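Local coordinates for protein putative glucoamylase (Bacteroides caccae ATCC 43185, PDB 4QT9) that probably hydrolyses glycosidic bonds in glucose-containing saccharides, as a putative glucoamylase built on an alpha/alpha toroid, at residues R360-Y363 against N364-D367; V223-A226 against V227-G231; L146-H149 against Q150-N154; A111-H114 against W115-G118. One frame throughout, in Å; residues are numbered along the deposited sequence. Where two conformers were deposited one is given.

Interaction 1. Residues R360-Y363 against N364-D367; sequences RHLY and NMGD
Asn-364 N donates to Arg-360 O at 3.1 Å, the i to i+4 bond of a regular helix, and one residue later the pattern tightens. Met-365 N reaches Leu-362 O at 3.1 Å, with a weaker branch to His-361 O, and Gly-366 N reaches Tyr-363 O at 3.2 Å. These i to i+3 bonds are consistent with a final turn wound more tightly. Gly-366 then takes a positive phi of 87°, and the chain departs from helical geometry. Among the side chains, Met-365 is modelled as selenomethionine. Its SE lies 3.9 Å from Leu-362 CD2, the two side chains lying side by side and pointing the same way, and approaches the His-361 ring obliquely, 4.9 Å from SE to the ring centroid. Arg-360 and Asn-364 also run alongside each other: CG of Arg-360 passes 4.0 Å from ND2 of Asn-364. With its CG anti to the backbone N (chi1 164°) and the chain bent twice beyond, Arg-360 sends its guanidinium to a salt bridge with Asp-21. This C-terminal end of helix 352-364 lies against helix 21-37, where Leu-24 meets both Arg-360 and Tyr-363. Tyr-363 also makes an edge-to-face pair with Phe-370, at the start of strand 370-371, while Phe-379 from a loop touches Leu-362 and Met-365.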
ATOM      1  N   ARG A 360      19.888   3.549  -7.670  1.00 25.79           N
ATOM      2  CA  ARG A 360      21.112   4.237  -8.111  1.00 26.85           C
ATOM      3  C   ARG A 360      21.031   4.577  -9.621  1.00 30.58           C
ATOM      4  O   ARG A 360      21.349   5.723 -10.013  1.00 29.81           O
ATOM      5  CB  ARG A 360      22.335   3.340  -7.781  1.00 28.85           C
ATOM      6  CG  ARG A 360      23.670   3.657  -8.463  1.00 35.23           C
ATOM      7  CD  ARG A 360      24.536   4.617  -7.677  1.00 47.36           C
ATOM      8  NE  ARG A 360      24.772   4.177  -6.301  1.00 55.21           N
ATOM      9  CZ  ARG A 360      24.929   5.006  -5.275  1.00 71.06           C
ATOM     10  NH1 ARG A 360      24.880   6.321  -5.460  1.00 57.05           N
ATOM     11  NH2 ARG A 360      25.135   4.529  -4.056  1.00 58.50           N
ATOM     12  N   HIS A 361      20.565   3.595 -10.445  1.00 25.86           N
ATOM     13  CA  HIS A 361      20.412   3.737 -11.905  1.00 26.95           C
ATOM     14  C   HIS A 361      19.312   4.751 -12.253  1.00 29.06           C
ATOM     15  O   HIS A 361      19.544   5.610 -13.104  1.00 27.76           O
ATOM     16  CB  HIS A 361      20.107   2.375 -12.551  1.00 28.86           C
ATOM     17  CG  HIS A 361      19.906   2.416 -14.034  1.00 33.04           C
ATOM     18  ND1 HIS A 361      20.975   2.455 -14.906  1.00 35.55           N
ATOM     19  CD2 HIS A 361      18.757   2.387 -14.750  1.00 35.10           C
ATOM     20  CE1 HIS A 361      20.448   2.481 -16.120  1.00 35.14           C
ATOM     21  NE2 HIS A 361      19.117   2.437 -16.075  1.00 34.99           N
ATOM     22  N   LEU A 362      18.118   4.655 -11.590  1.00 26.02           N
ATOM     23  CA  LEU A 362      17.004   5.571 -11.841  1.00 25.51           C
ATOM     24  C   LEU A 362      17.391   7.004 -11.463  1.00 31.00           C
ATOM     25  O   LEU A 362      17.163   7.921 -12.258  1.00 32.05           O
ATOM     26  CB  LEU A 362      15.720   5.136 -11.115  1.00 25.08           C
ATOM     27  CG  LEU A 362      15.107   3.805 -11.532  1.00 28.70           C
ATOM     28  CD1 LEU A 362      13.911   3.474 -10.668  1.00 28.42           C
ATOM     29  CD2 LEU A 362      14.781   3.782 -13.008  1.00 32.13           C
ATOM     30  N   TYR A 363      18.055   7.191 -10.308  1.00 26.65           N
ATOM     31  CA  TYR A 363      18.558   8.502  -9.891  1.00 26.25           C
ATOM     32  C   TYR A 363      19.522   9.077 -10.944  1.00 33.42           C
ATOM     33  O   TYR A 363      19.422  10.251 -11.280  1.00 33.72           O
ATOM     34  CB  TYR A 363      19.262   8.378  -8.536  1.00 28.02           C
ATOM     35  CG  TYR A 363      19.665   9.709  -7.947  1.00 31.33           C
ATOM     36  CD1 TYR A 363      18.731  10.529  -7.320  1.00 33.30           C
ATOM     37  CD2 TYR A 363      20.974  10.176  -8.062  1.00 33.29           C
ATOM     38  CE1 TYR A 363      19.085  11.790  -6.837  1.00 35.17           C
ATOM     39  CE2 TYR A 363      21.340  11.433  -7.577  1.00 34.97           C
ATOM     40  CZ  TYR A 363      20.393  12.237  -6.969  1.00 43.91           C
ATOM     41  OH  TYR A 363      20.767  13.464  -6.473  1.00 52.97           O
ATOM     42  N   ASN A 364      20.410   8.247 -11.507  1.00 30.68           N
ATOM     43  CA  ASN A 364      21.380   8.703 -12.510  1.00 30.79           C
ATOM     44  C   ASN A 364      20.744   9.066 -13.864  1.00 33.42           C
ATOM     45  O   ASN A 364      21.385   9.767 -14.650  1.00 33.38           O
ATOM     46  CB  ASN A 364      22.490   7.676 -12.696  1.00 35.17           C
ATOM     47  CG  ASN A 364      23.474   7.661 -11.547  1.00 66.06           C
ATOM     48  OD1 ASN A 364      23.741   8.688 -10.894  1.00 56.41           O
ATOM     49  ND2 ASN A 364      24.051   6.494 -11.284  1.00 63.70           N
HETATM   50  N   MSE A 365      19.476   8.665 -14.113  1.00 29.34           N
HETATM   51  CA  MSE A 365      18.766   9.029 -15.349  1.00 28.79           C
HETATM   52  C   MSE A 365      18.365  10.507 -15.351  1.00 33.51           C
HETATM   53  O   MSE A 365      17.994  11.038 -16.395  1.00 33.57           O
HETATM   54  CB  MSE A 365      17.545   8.152 -15.564  1.00 29.87           C
HETATM   55  CG  MSE A 365      17.873   6.847 -16.219  1.00 35.63           C
HETATM   56 SE   MSE A 365      16.327   5.711 -16.087  0.75 41.20          SE
HETATM   57  CE  MSE A 365      15.404   6.231 -17.692  1.00 39.18           C
ATOM     58  N   GLY A 366      18.443  11.148 -14.189  1.00 30.09           N
ATOM     59  CA  GLY A 366      18.196  12.579 -14.043  1.00 30.52           C
ATOM     60  C   GLY A 366      16.768  13.007 -13.827  1.00 34.07           C
ATOM     61  O   GLY A 366      15.911  12.199 -13.452  1.00 33.26           O
ATOM     62  N   ASP A 367      16.516  14.292 -14.079  1.00 30.87           N
ATOM     63  CA  ASP A 367      15.223  14.957 -13.886  1.00 30.71           C
ATOM     64  C   ASP A 367      14.077  14.316 -14.672  1.00 31.78           C
ATOM     65  O   ASP A 367      12.938  14.417 -14.230  1.00 31.33           O
ATOM     66  CB  ASP A 367      15.313  16.455 -14.238  1.00 33.37           C
ATOM     67  CG  ASP A 367      16.270  17.263 -13.366  1.00 51.60           C
ATOM     68  OD1 ASP A 367      16.777  16.711 -12.351  1.00 52.06           O
ATOM     69  OD2 ASP A 367      16.504  18.449 -13.683  1.00 62.30           O
TER

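Interaction 2. Residues V223-A226 against V227-G231; sequences VPAA and VYHDG
Val-223 and Val-227 meet at about a right angle, methyl CG2 of Val-223 coming within 3.9 Å of Val-227 CB. The torsions place the methyls: in Val-223, CG2 stands between the backbone N and the carbonyl carbon, which brings it to Val-227, whereas in Val-227 CG1 is anti to the backbone N (chi1 170°) and CG2 anti to the carbonyl carbon. Val-227 CG2 is thereby turned to the proline, 3.8 Å from Pro-224 CD. Next to these contacts, in the backbone, the first turn closes through Val-227 N to Pro-224 O at 3.1 Å. Ala-225 O then takes His-229 N at 3.1 Å, plus a weak bond from Tyr-228 N, and Ala-226 O takes Asp-230 N at 2.7 Å. The two aromatic residues of the turn pack together: Tyr-228 CD2 sits 3.9 Å above the plane of the His-229 ring, over its centre, while CE1 of His-229 lies at the edge of the tyrosine ring. CD2 of His-229 also comes within 3.4 Å of Ala-225 O, which approaches the ring obliquely. Both rings have polar partners outside: His-229 ND1 bonds to the hydroxyl of Tyr-280, which helps to set the imidazole's turn, and Tyr-228 OH to Asp-278, which holds the far end of the ring. Along 227-231 the helix widens into a pi-type turn. Helix 225-232 and the residues leading into it lie beside helix 209-217, with Val-223 on Ala-215 and both Val-227 and Tyr-228 on Tyr-212; Arg-179 from a loop touches Pro-224 and Val-227.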
ATOM      1  N   VAL A 223     -13.983 -10.392  13.286  1.00 23.62           N
ATOM      2  CA  VAL A 223     -14.615 -11.508  12.615  1.00 22.58           C
ATOM      3  C   VAL A 223     -14.106 -12.855  13.176  1.00 27.58           C
ATOM      4  O   VAL A 223     -12.967 -12.917  13.659  1.00 27.96           O
ATOM      5  CB  VAL A 223     -14.412 -11.431  11.075  1.00 23.64           C
ATOM      6  CG1 VAL A 223     -14.973 -10.132  10.515  1.00 23.33           C
ATOM      7  CG2 VAL A 223     -12.953 -11.625  10.682  1.00 22.05           C
ATOM      8  N   PRO A 224     -14.914 -13.945  13.066  1.00 23.81           N
ATOM      9  CA  PRO A 224     -14.409 -15.286  13.471  1.00 23.23           C
ATOM     10  C   PRO A 224     -13.196 -15.720  12.638  1.00 24.25           C
ATOM     11  O   PRO A 224     -13.078 -15.283  11.496  1.00 20.36           O
ATOM     12  CB  PRO A 224     -15.583 -16.222  13.184  1.00 25.36           C
ATOM     13  CG  PRO A 224     -16.750 -15.365  12.925  1.00 30.49           C
ATOM     14  CD  PRO A 224     -16.284 -14.020  12.517  1.00 25.22           C
ATOM     15  N   ALA A 225     -12.332 -16.624  13.167  1.00 22.86           N
ATOM     16  CA  ALA A 225     -11.168 -17.127  12.420  1.00 21.96           C
ATOM     17  C   ALA A 225     -11.590 -17.849  11.150  1.00 26.19           C
ATOM     18  O   ALA A 225     -10.851 -17.806  10.169  1.00 22.69           O
ATOM     19  CB  ALA A 225     -10.324 -18.043  13.276  1.00 22.16           C
ATOM     20  N   ALA A 226     -12.802 -18.453  11.145  1.00 25.28           N
ATOM     21  CA  ALA A 226     -13.351 -19.169   9.976  1.00 25.39           C
ATOM     22  C   ALA A 226     -13.405 -18.262   8.732  1.00 27.01           C
ATOM     23  O   ALA A 226     -13.235 -18.741   7.610  1.00 25.75           O
ATOM     24  CB  ALA A 226     -14.738 -19.715  10.293  1.00 26.09           C
ATOM     25  N   VAL A 227     -13.602 -16.964   8.936  1.00 24.54           N
ATOM     26  CA  VAL A 227     -13.643 -15.968   7.848  1.00 24.56           C
ATOM     27  C   VAL A 227     -12.298 -15.983   7.102  1.00 29.28           C
ATOM     28  O   VAL A 227     -12.308 -15.978   5.872  1.00 29.14           O
ATOM     29  CB  VAL A 227     -14.037 -14.561   8.362  1.00 26.83           C
ATOM     30  CG1 VAL A 227     -13.840 -13.482   7.291  1.00 26.28           C
ATOM     31  CG2 VAL A 227     -15.475 -14.569   8.859  1.00 26.06           C
ATOM     32  N   TYR A 228     -11.160 -16.073   7.834  1.00 26.07           N
ATOM     33  CA  TYR A 228      -9.814 -16.162   7.231  1.00 24.99           C
ATOM     34  C   TYR A 228      -9.546 -17.550   6.608  1.00 28.13           C
ATOM     35  O   TYR A 228      -9.054 -17.610   5.499  1.00 27.00           O
ATOM     36  CB  TYR A 228      -8.735 -15.854   8.286  1.00 25.39           C
ATOM     37  CG  TYR A 228      -7.308 -16.026   7.801  1.00 26.41           C
ATOM     38  CD1 TYR A 228      -6.687 -15.042   7.038  1.00 28.27           C
ATOM     39  CD2 TYR A 228      -6.556 -17.139   8.166  1.00 26.40           C
ATOM     40  CE1 TYR A 228      -5.375 -15.185   6.603  1.00 29.60           C
ATOM     41  CE2 TYR A 228      -5.241 -17.295   7.735  1.00 27.50           C
ATOM     42  CZ  TYR A 228      -4.661 -16.326   6.932  1.00 35.91           C
ATOM     43  OH  TYR A 228      -3.371 -16.485   6.477  1.00 35.45           O
ATOM     44  N   HIS A 229      -9.854 -18.653   7.315  1.00 26.41           N
ATOM     45  CA  HIS A 229      -9.584 -20.016   6.858  1.00 25.77           C
ATOM     46  C   HIS A 229     -10.498 -20.462   5.702  1.00 31.96           C
ATOM     47  O   HIS A 229      -9.993 -21.075   4.746  1.00 31.84           O
ATOM     48  CB  HIS A 229      -9.657 -20.987   8.038  1.00 26.79           C
ATOM     49  CG  HIS A 229      -8.501 -20.803   8.973  1.00 29.37           C
ATOM     50  ND1 HIS A 229      -7.195 -21.095   8.578  1.00 30.96           N
ATOM     51  CD2 HIS A 229      -8.466 -20.284  10.215  1.00 29.91           C
ATOM     52  CE1 HIS A 229      -6.422 -20.760   9.595  1.00 29.65           C
ATOM     53  NE2 HIS A 229      -7.140 -20.277  10.606  1.00 29.77           N
ATOM     54  N   ASP A 230     -11.811 -20.136   5.757  1.00 27.95           N
ATOM     55  CA  ASP A 230     -12.760 -20.498   4.684  1.00 28.17           C
ATOM     56  C   ASP A 230     -12.751 -19.495   3.522  1.00 32.53           C
ATOM     57  O   ASP A 230     -12.951 -19.913   2.385  1.00 34.74           O
ATOM     58  CB  ASP A 230     -14.221 -20.616   5.210  1.00 30.58           C
ATOM     59  CG  ASP A 230     -14.507 -21.634   6.314  1.00 43.52           C
ATOM     60  OD1 ASP A 230     -13.554 -22.313   6.773  1.00 43.93           O
ATOM     61  OD2 ASP A 230     -15.687 -21.753   6.719  1.00 52.22           O
ATOM     62  N   GLY A 231     -12.618 -18.193   3.813  1.00 26.67           N
ATOM     63  CA  GLY A 231     -12.660 -17.118   2.817  1.00 24.83           C
ATOM     64  C   GLY A 231     -11.342 -16.749   2.179  1.00 29.19           C
ATOM     65  O   GLY A 231     -11.182 -16.895   0.957  1.00 27.23           O
TER

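Interaction 3. Residues L146-H149 against Q150-N154; sequences LAVH and QYYAN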
ATOM      1  N   LEU A 146      -3.117   2.840  12.758  1.00 23.61           N
ATOM      2  CA  LEU A 146      -2.693   2.092  13.950  1.00 24.81           C
ATOM      3  C   LEU A 146      -1.209   2.347  14.257  1.00 28.66           C
ATOM      4  O   LEU A 146      -0.831   2.352  15.422  1.00 28.43           O
ATOM      5  CB  LEU A 146      -2.997   0.595  13.821  1.00 25.15           C
ATOM      6  CG  LEU A 146      -4.508   0.235  13.866  1.00 31.33           C
ATOM      7  CD1 LEU A 146      -4.724  -1.258  13.812  1.00 29.76           C
ATOM      8  CD2 LEU A 146      -5.207   0.782  15.137  1.00 33.80           C
ATOM      9  N   ALA A 147      -0.392   2.580  13.217  1.00 25.57           N
ATOM     10  CA  ALA A 147       1.015   2.950  13.360  1.00 26.13           C
ATOM     11  C   ALA A 147       1.147   4.342  14.062  1.00 27.17           C
ATOM     12  O   ALA A 147       1.939   4.481  14.993  1.00 27.47           O
ATOM     13  CB  ALA A 147       1.691   2.978  11.990  1.00 26.72           C
ATOM     14  N   VAL A 148       0.350   5.345  13.642  1.00 22.95           N
ATOM     15  CA  VAL A 148       0.349   6.696  14.263  1.00 23.52           C
ATOM     16  C   VAL A 148      -0.150   6.573  15.706  1.00 27.27           C
ATOM     17  O   VAL A 148       0.383   7.216  16.619  1.00 27.85           O
ATOM     18  CB  VAL A 148      -0.486   7.740  13.456  1.00 27.13           C
ATOM     19  CG1 VAL A 148      -0.602   9.083  14.199  1.00 27.63           C
ATOM     20  CG2 VAL A 148       0.094   7.948  12.065  1.00 26.06           C
ATOM     21  N   HIS A 149      -1.178   5.745  15.905  1.00 24.15           N
ATOM     22  CA  HIS A 149      -1.730   5.475  17.234  1.00 22.99           C
ATOM     23  C   HIS A 149      -0.610   5.034  18.197  1.00 24.77           C
ATOM     24  O   HIS A 149      -0.483   5.587  19.293  1.00 24.25           O
ATOM     25  CB  HIS A 149      -2.817   4.389  17.164  1.00 22.13           C
ATOM     26  CG  HIS A 149      -3.360   4.096  18.526  1.00 24.65           C
ATOM     27  ND1 HIS A 149      -2.778   3.144  19.339  1.00 26.21           N
ATOM     28  CD2 HIS A 149      -4.304   4.757  19.227  1.00 25.93           C
ATOM     29  CE1 HIS A 149      -3.406   3.230  20.497  1.00 26.54           C
ATOM     30  NE2 HIS A 149      -4.347   4.177  20.474  1.00 26.96           N
ATOM     31  N   GLN A 150       0.208   4.065  17.761  1.00 21.17           N
ATOM     32  CA  GLN A 150       1.311   3.526  18.565  1.00 22.00           C
ATOM     33  C   GLN A 150       2.443   4.536  18.730  1.00 27.91           C
ATOM     34  O   GLN A 150       3.072   4.563  19.787  1.00 28.90           O
ATOM     35  CB  GLN A 150       1.820   2.200  17.989  1.00 23.07           C
ATOM     36  CG  GLN A 150       0.800   1.058  18.198  1.00 17.46           C
ATOM     37  CD  GLN A 150       0.412   0.854  19.632  1.00 28.91           C
ATOM     38  OE1 GLN A 150      -0.685   1.216  20.060  1.00 26.90           O
ATOM     39  NE2 GLN A 150       1.319   0.307  20.408  1.00 18.25           N
ATOM     40  N   TYR A 151       2.657   5.405  17.737  1.00 22.78           N
ATOM     41  CA  TYR A 151       3.675   6.437  17.827  1.00 23.75           C
ATOM     42  C   TYR A 151       3.312   7.488  18.890  1.00 28.74           C
ATOM     43  O   TYR A 151       4.189   7.938  19.622  1.00 29.66           O
ATOM     44  CB  TYR A 151       3.840   7.114  16.457  1.00 25.22           C
ATOM     45  CG  TYR A 151       5.060   7.997  16.334  1.00 28.54           C
ATOM     46  CD1 TYR A 151       6.331   7.446  16.180  1.00 30.80           C
ATOM     47  CD2 TYR A 151       4.938   9.383  16.290  1.00 30.37           C
ATOM     48  CE1 TYR A 151       7.455   8.255  16.006  1.00 34.03           C
ATOM     49  CE2 TYR A 151       6.057  10.205  16.113  1.00 32.22           C
ATOM     50  CZ  TYR A 151       7.314   9.635  15.966  1.00 42.46           C
ATOM     51  OH  TYR A 151       8.437  10.424  15.812  1.00 42.97           O
ATOM     52  N   TYR A 152       2.024   7.869  18.973  1.00 24.94           N
ATOM     53  CA  TYR A 152       1.523   8.900  19.889  1.00 24.66           C
ATOM     54  C   TYR A 152       0.943   8.377  21.222  1.00 33.07           C
ATOM     55  O   TYR A 152       0.726   9.188  22.136  1.00 33.87           O
ATOM     56  CB  TYR A 152       0.456   9.734  19.175  1.00 25.43           C
ATOM     57  CG  TYR A 152       0.980  10.728  18.142  1.00 30.64           C
ATOM     58  CD1 TYR A 152       2.285  11.221  18.211  1.00 32.62           C
ATOM     59  CD2 TYR A 152       0.138  11.261  17.172  1.00 32.49           C
ATOM     60  CE1 TYR A 152       2.743  12.191  17.322  1.00 33.48           C
ATOM     61  CE2 TYR A 152       0.589  12.225  16.271  1.00 34.50           C
ATOM     62  CZ  TYR A 152       1.898  12.678  16.340  1.00 43.22           C
ATOM     63  OH  TYR A 152       2.343  13.610  15.429  1.00 44.69           O
ATOM     64  N   ALA A 153       0.716   7.049  21.360  1.00 30.19           N
ATOM     65  CA  ALA A 153       0.094   6.454  22.563  1.00 30.94           C
ATOM     66  C   ALA A 153       0.816   6.783  23.863  1.00 35.95           C
ATOM     67  O   ALA A 153       0.163   6.854  24.907  1.00 36.78           O
ATOM     68  CB  ALA A 153      -0.018   4.941  22.420  1.00 31.41           C
ATOM     69  N   ASN A 154       2.135   6.977  23.818  1.00 34.19           N
ATOM     70  CA  ASN A 154       2.874   7.285  25.040  1.00 36.30           C
ATOM     71  C   ASN A 154       3.531   8.669  24.967  1.00 41.84           C
ATOM     72  O   ASN A 154       4.431   8.948  25.762  1.00 44.40           O
ATOM     73  CB  ASN A 154       3.910   6.198  25.333  1.00 40.35           C
ATOM     74  CG  ASN A 154       3.291   4.853  25.644  1.00 75.87           C
ATOM     75  OD1 ASN A 154       3.306   3.927  24.822  1.00 74.94           O
ATOM     76  ND2 ASN A 154       2.721   4.716  26.834  1.00 70.53           N
TER
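Gln-150, Tyr-151 and Tyr-152 donate their backbone N-H groups to the carbonyls of Leu-146, Ala-147 and Val-148 in regular i to i+4 steps, after which Ala-153 N reaches His-149 O only weakly. The polar side-chain contact joins two sequence neighbours: His-149 ND1 donates to Gln-150 OE1 at 2.9 Å, with an N-H...O angle of 139°. The oxygen is met in its own amide plane on a lone pair and lies near the imidazole plane, the two flat groups being only 23° apart. What brings OE1 back to the ring is the fold in the glutamine chain at chi2 (-56°), while CG of His-149 stands anti to its backbone N. Around the helix, Val-148 and Tyr-152 lie side by side, methyl CG1 3.8 Å from Tyr-152 CD2, and this apolar pair faces helices 88-104 and 157-172 through Met-95, Leu-92 and Ile-166. Replacing His-149 by an alanine would probably deprive Gln-150 OE1 of its donor and set the amide freer to turn. The other end of that amide is also engaged, NE2 bonding to the hydroxyl of Ser-416. With bonds at both OE1 and NE2, the orientation of the amide is probably well fixed, and His-149, whose ring also meets that of His-417, is linked through it to the chain around residues 416-417.

Interaction 4. Residues A111-H114 against W115-G118; sequences AYPH and WWYG
Pro-113 packs its ring over one face of the Trp-116 indole, with CG 3.7 Å from the centroid of the five-membered ring and 25° off the normal, a CH-pi contact. Pro-113 CD also comes within 3.3 Å of Trp-116 NE1. The contact forms where a loop enters strand 115-117, the middle strand of a three-stranded antiparallel sheet, between 64-66 and 123-124. Trp-116 CG lies anti to the carbonyl carbon (chi1 -45°), and from there the indole folds back along the chain to meet the proline. Its plane is held further by NE1, hydrogen-bonded to the carbonyl of Asp-106, and by an edge-to-face pair with Phe-101. The Tyr-112 ring meets the indole obliquely, its centroid 5.5 Å from that of the six-membered ring of Trp-116; the tyrosine was deposited in two conformers, and the closest carbon approach is doubtful. This part is buried and tightly packed. The other is less enclosed: His-114, partly exposed, directs its edge at the face of Trp-115, CD2 lying 3.5 Å from Trp-115 CD1, in a T-shaped pair whose planes meet at 66°. Phe-126 stacks on the histidine, and a bound acetate lies about 5 Å from the His-114 side chain. Swapping Trp-116 for an alanine is likely to leave the Pro-113 ring without the face it rests on and the Asp-106 carbonyl without its indole donor. The chemistry is thus mostly aromatic and CH-pi, while each buried indole nitrogen has an acceptor, Glu-49 for Trp-115 and Asp-106 for Trp-116, so polar bonds also orient the rings.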
ATOM      1  N   ALA A 111     -16.673   1.735   7.408  1.00 22.36           N
ATOM      2  CA  ALA A 111     -15.635   1.601   6.396  1.00 21.54           C
ATOM      3  C   ALA A 111     -15.554   2.881   5.542  1.00 25.85           C
ATOM      4  O   ALA A 111     -16.554   3.571   5.341  1.00 25.32           O
ATOM      5  CB  ALA A 111     -15.891   0.381   5.508  1.00 21.65           C
ATOM      6  N   TYR A 112     -14.370   3.177   5.022  1.00 22.89           N
ATOM      7  CA  TYR A 112     -14.198   4.372   4.203  0.50 21.37           C
ATOM      8  C   TYR A 112     -14.303   4.039   2.711  1.00 27.42           C
ATOM      9  O   TYR A 112     -13.989   2.915   2.297  1.00 25.88           O
ATOM     10  CB  TYR A 112     -12.877   5.071   4.538  0.50 20.01           C
ATOM     11  CG  TYR A 112     -12.922   5.789   5.872  0.50 20.77           C
ATOM     12  CD1 TYR A 112     -13.559   7.022   6.002  0.50 22.25           C
ATOM     13  CD2 TYR A 112     -12.363   5.219   7.013  0.50 20.91           C
ATOM     14  CE1 TYR A 112     -13.586   7.701   7.221  0.50 21.84           C
ATOM     15  CE2 TYR A 112     -12.407   5.876   8.245  0.50 21.14           C
ATOM     16  CZ  TYR A 112     -13.016   7.121   8.339  0.50 26.78           C
ATOM     17  OH  TYR A 112     -13.043   7.797   9.526  0.50 25.12           O
ATOM     18  N   PRO A 113     -14.774   5.006   1.871  1.00 26.45           N
ATOM     19  CA  PRO A 113     -14.828   4.727   0.420  1.00 26.05           C
ATOM     20  C   PRO A 113     -13.436   4.777  -0.200  1.00 29.66           C
ATOM     21  O   PRO A 113     -12.500   5.251   0.456  1.00 30.63           O
ATOM     22  CB  PRO A 113     -15.656   5.893  -0.118  1.00 27.65           C
ATOM     23  CG  PRO A 113     -15.323   7.030   0.800  1.00 31.58           C
ATOM     24  CD  PRO A 113     -15.204   6.400   2.160  1.00 27.78           C
ATOM     25  N   HIS A 114     -13.301   4.363  -1.475  1.00 25.37           N
ATOM     26  CA  HIS A 114     -12.024   4.490  -2.199  1.00 25.08           C
ATOM     27  C   HIS A 114     -11.581   5.965  -2.276  1.00 27.89           C
ATOM     28  O   HIS A 114     -10.439   6.297  -1.972  1.00 28.23           O
ATOM     29  CB  HIS A 114     -12.149   3.944  -3.626  1.00 26.01           C
ATOM     30  CG  HIS A 114     -10.836   3.726  -4.319  1.00 28.14           C
ATOM     31  ND1 HIS A 114     -10.572   2.550  -4.965  1.00 30.03           N
ATOM     32  CD2 HIS A 114      -9.758   4.533  -4.427  1.00 30.19           C
ATOM     33  CE1 HIS A 114      -9.344   2.660  -5.442  1.00 29.37           C
ATOM     34  NE2 HIS A 114      -8.816   3.839  -5.144  1.00 30.12           N
ATOM     35  N   TRP A 115     -12.515   6.845  -2.632  1.00 24.35           N
ATOM     36  CA  TRP A 115     -12.259   8.280  -2.803  1.00 23.75           C
ATOM     37  C   TRP A 115     -13.259   9.187  -2.115  1.00 27.65           C
ATOM     38  O   TRP A 115     -14.436   8.858  -2.037  1.00 27.07           O
ATOM     39  CB  TRP A 115     -12.381   8.633  -4.297  1.00 21.96           C
ATOM     40  CG  TRP A 115     -11.318   8.137  -5.228  1.00 23.13           C
ATOM     41  CD1 TRP A 115      -9.997   7.943  -4.941  1.00 25.73           C
ATOM     42  CD2 TRP A 115     -11.446   7.997  -6.651  1.00 23.83           C
ATOM     43  NE1 TRP A 115      -9.305   7.626  -6.088  1.00 26.27           N
ATOM     44  CE2 TRP A 115     -10.167   7.663  -7.157  1.00 28.42           C
ATOM     45  CE3 TRP A 115     -12.522   8.131  -7.556  1.00 25.84           C
ATOM     46  CZ2 TRP A 115      -9.935   7.441  -8.527  1.00 28.15           C
ATOM     47  CZ3 TRP A 115     -12.282   7.955  -8.916  1.00 27.66           C
ATOM     48  CH2 TRP A 115     -11.005   7.606  -9.388  1.00 28.24           C
ATOM     49  N   TRP A 116     -12.798  10.379  -1.735  1.00 24.44           N
ATOM     50  CA  TRP A 116     -13.593  11.541  -1.339  1.00 25.06           C
ATOM     51  C   TRP A 116     -13.098  12.761  -2.071  1.00 26.58           C
ATOM     52  O   TRP A 116     -11.941  12.821  -2.497  1.00 22.84           O
ATOM     53  CB  TRP A 116     -13.530  11.909   0.163  1.00 24.41           C
ATOM     54  CG  TRP A 116     -13.642  10.847   1.195  1.00 25.07           C
ATOM     55  CD1 TRP A 116     -14.767  10.492   1.879  1.00 28.10           C
ATOM     56  CD2 TRP A 116     -12.547  10.210   1.862  1.00 25.07           C
ATOM     57  NE1 TRP A 116     -14.454   9.587   2.868  1.00 27.03           N
ATOM     58  CE2 TRP A 116     -13.092   9.414   2.895  1.00 28.76           C
ATOM     59  CE3 TRP A 116     -11.157  10.170   1.637  1.00 26.11           C
ATOM     60  CZ2 TRP A 116     -12.293   8.634   3.732  1.00 26.86           C
ATOM     61  CZ3 TRP A 116     -10.372   9.382   2.459  1.00 26.56           C
ATOM     62  CH2 TRP A 116     -10.939   8.644   3.506  1.00 26.67           C
ATOM     63  N   TYR A 117     -13.924  13.786  -2.089  1.00 28.22           N
ATOM     64  CA  TYR A 117     -13.537  15.134  -2.469  1.00 29.04           C
ATOM     65  C   TYR A 117     -12.961  15.678  -1.175  1.00 31.54           C
ATOM     66  O   TYR A 117     -13.656  15.648  -0.155  1.00 29.68           O
ATOM     67  CB  TYR A 117     -14.743  15.932  -2.985  1.00 31.53           C
ATOM     68  CG  TYR A 117     -15.365  15.343  -4.232  1.00 33.98           C
ATOM     69  CD1 TYR A 117     -14.819  15.589  -5.489  1.00 36.49           C
ATOM     70  CD2 TYR A 117     -16.544  14.605  -4.163  1.00 34.99           C
ATOM     71  CE1 TYR A 117     -15.402  15.072  -6.647  1.00 38.17           C
ATOM     72  CE2 TYR A 117     -17.142  14.089  -5.313  1.00 36.51           C
ATOM     73  CZ  TYR A 117     -16.569  14.326  -6.553  1.00 48.01           C
ATOM     74  OH  TYR A 117     -17.170  13.827  -7.691  1.00 51.21           O
ATOM     75  N   GLY A 118     -11.671  16.015  -1.191  1.00 29.21           N
ATOM     76  CA  GLY A 118     -10.922  16.457  -0.013  1.00 29.28           C
ATOM     77  C   GLY A 118     -11.423  17.709   0.681  1.00 34.45           C
ATOM     78  O   GLY A 118     -11.180  17.895   1.880  1.00 34.01           O
TER

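Overall arrangement
The four contacts are local, and no two touch. Interactions 3 and 4 lie nearest to one another, about 11 Å between closest atoms, and helix 135-152 relates them: interaction 3 forms at its C-terminal end, while Tyr-112 and His-114 of interaction 4 pack on Leu-141 and Glu-137 nearer its start. Interaction 2 comes within about 12 Å of interaction 4, nearest atoms, whereas interaction 1 sits on the opposite side of the chain's centre from interaction 2, about 45 Å between their centres. Interaction 4 is the most central and has an acetate beside it, probably from the crystallisation liquor, which may mark a pocket; no catalytic role follows from that.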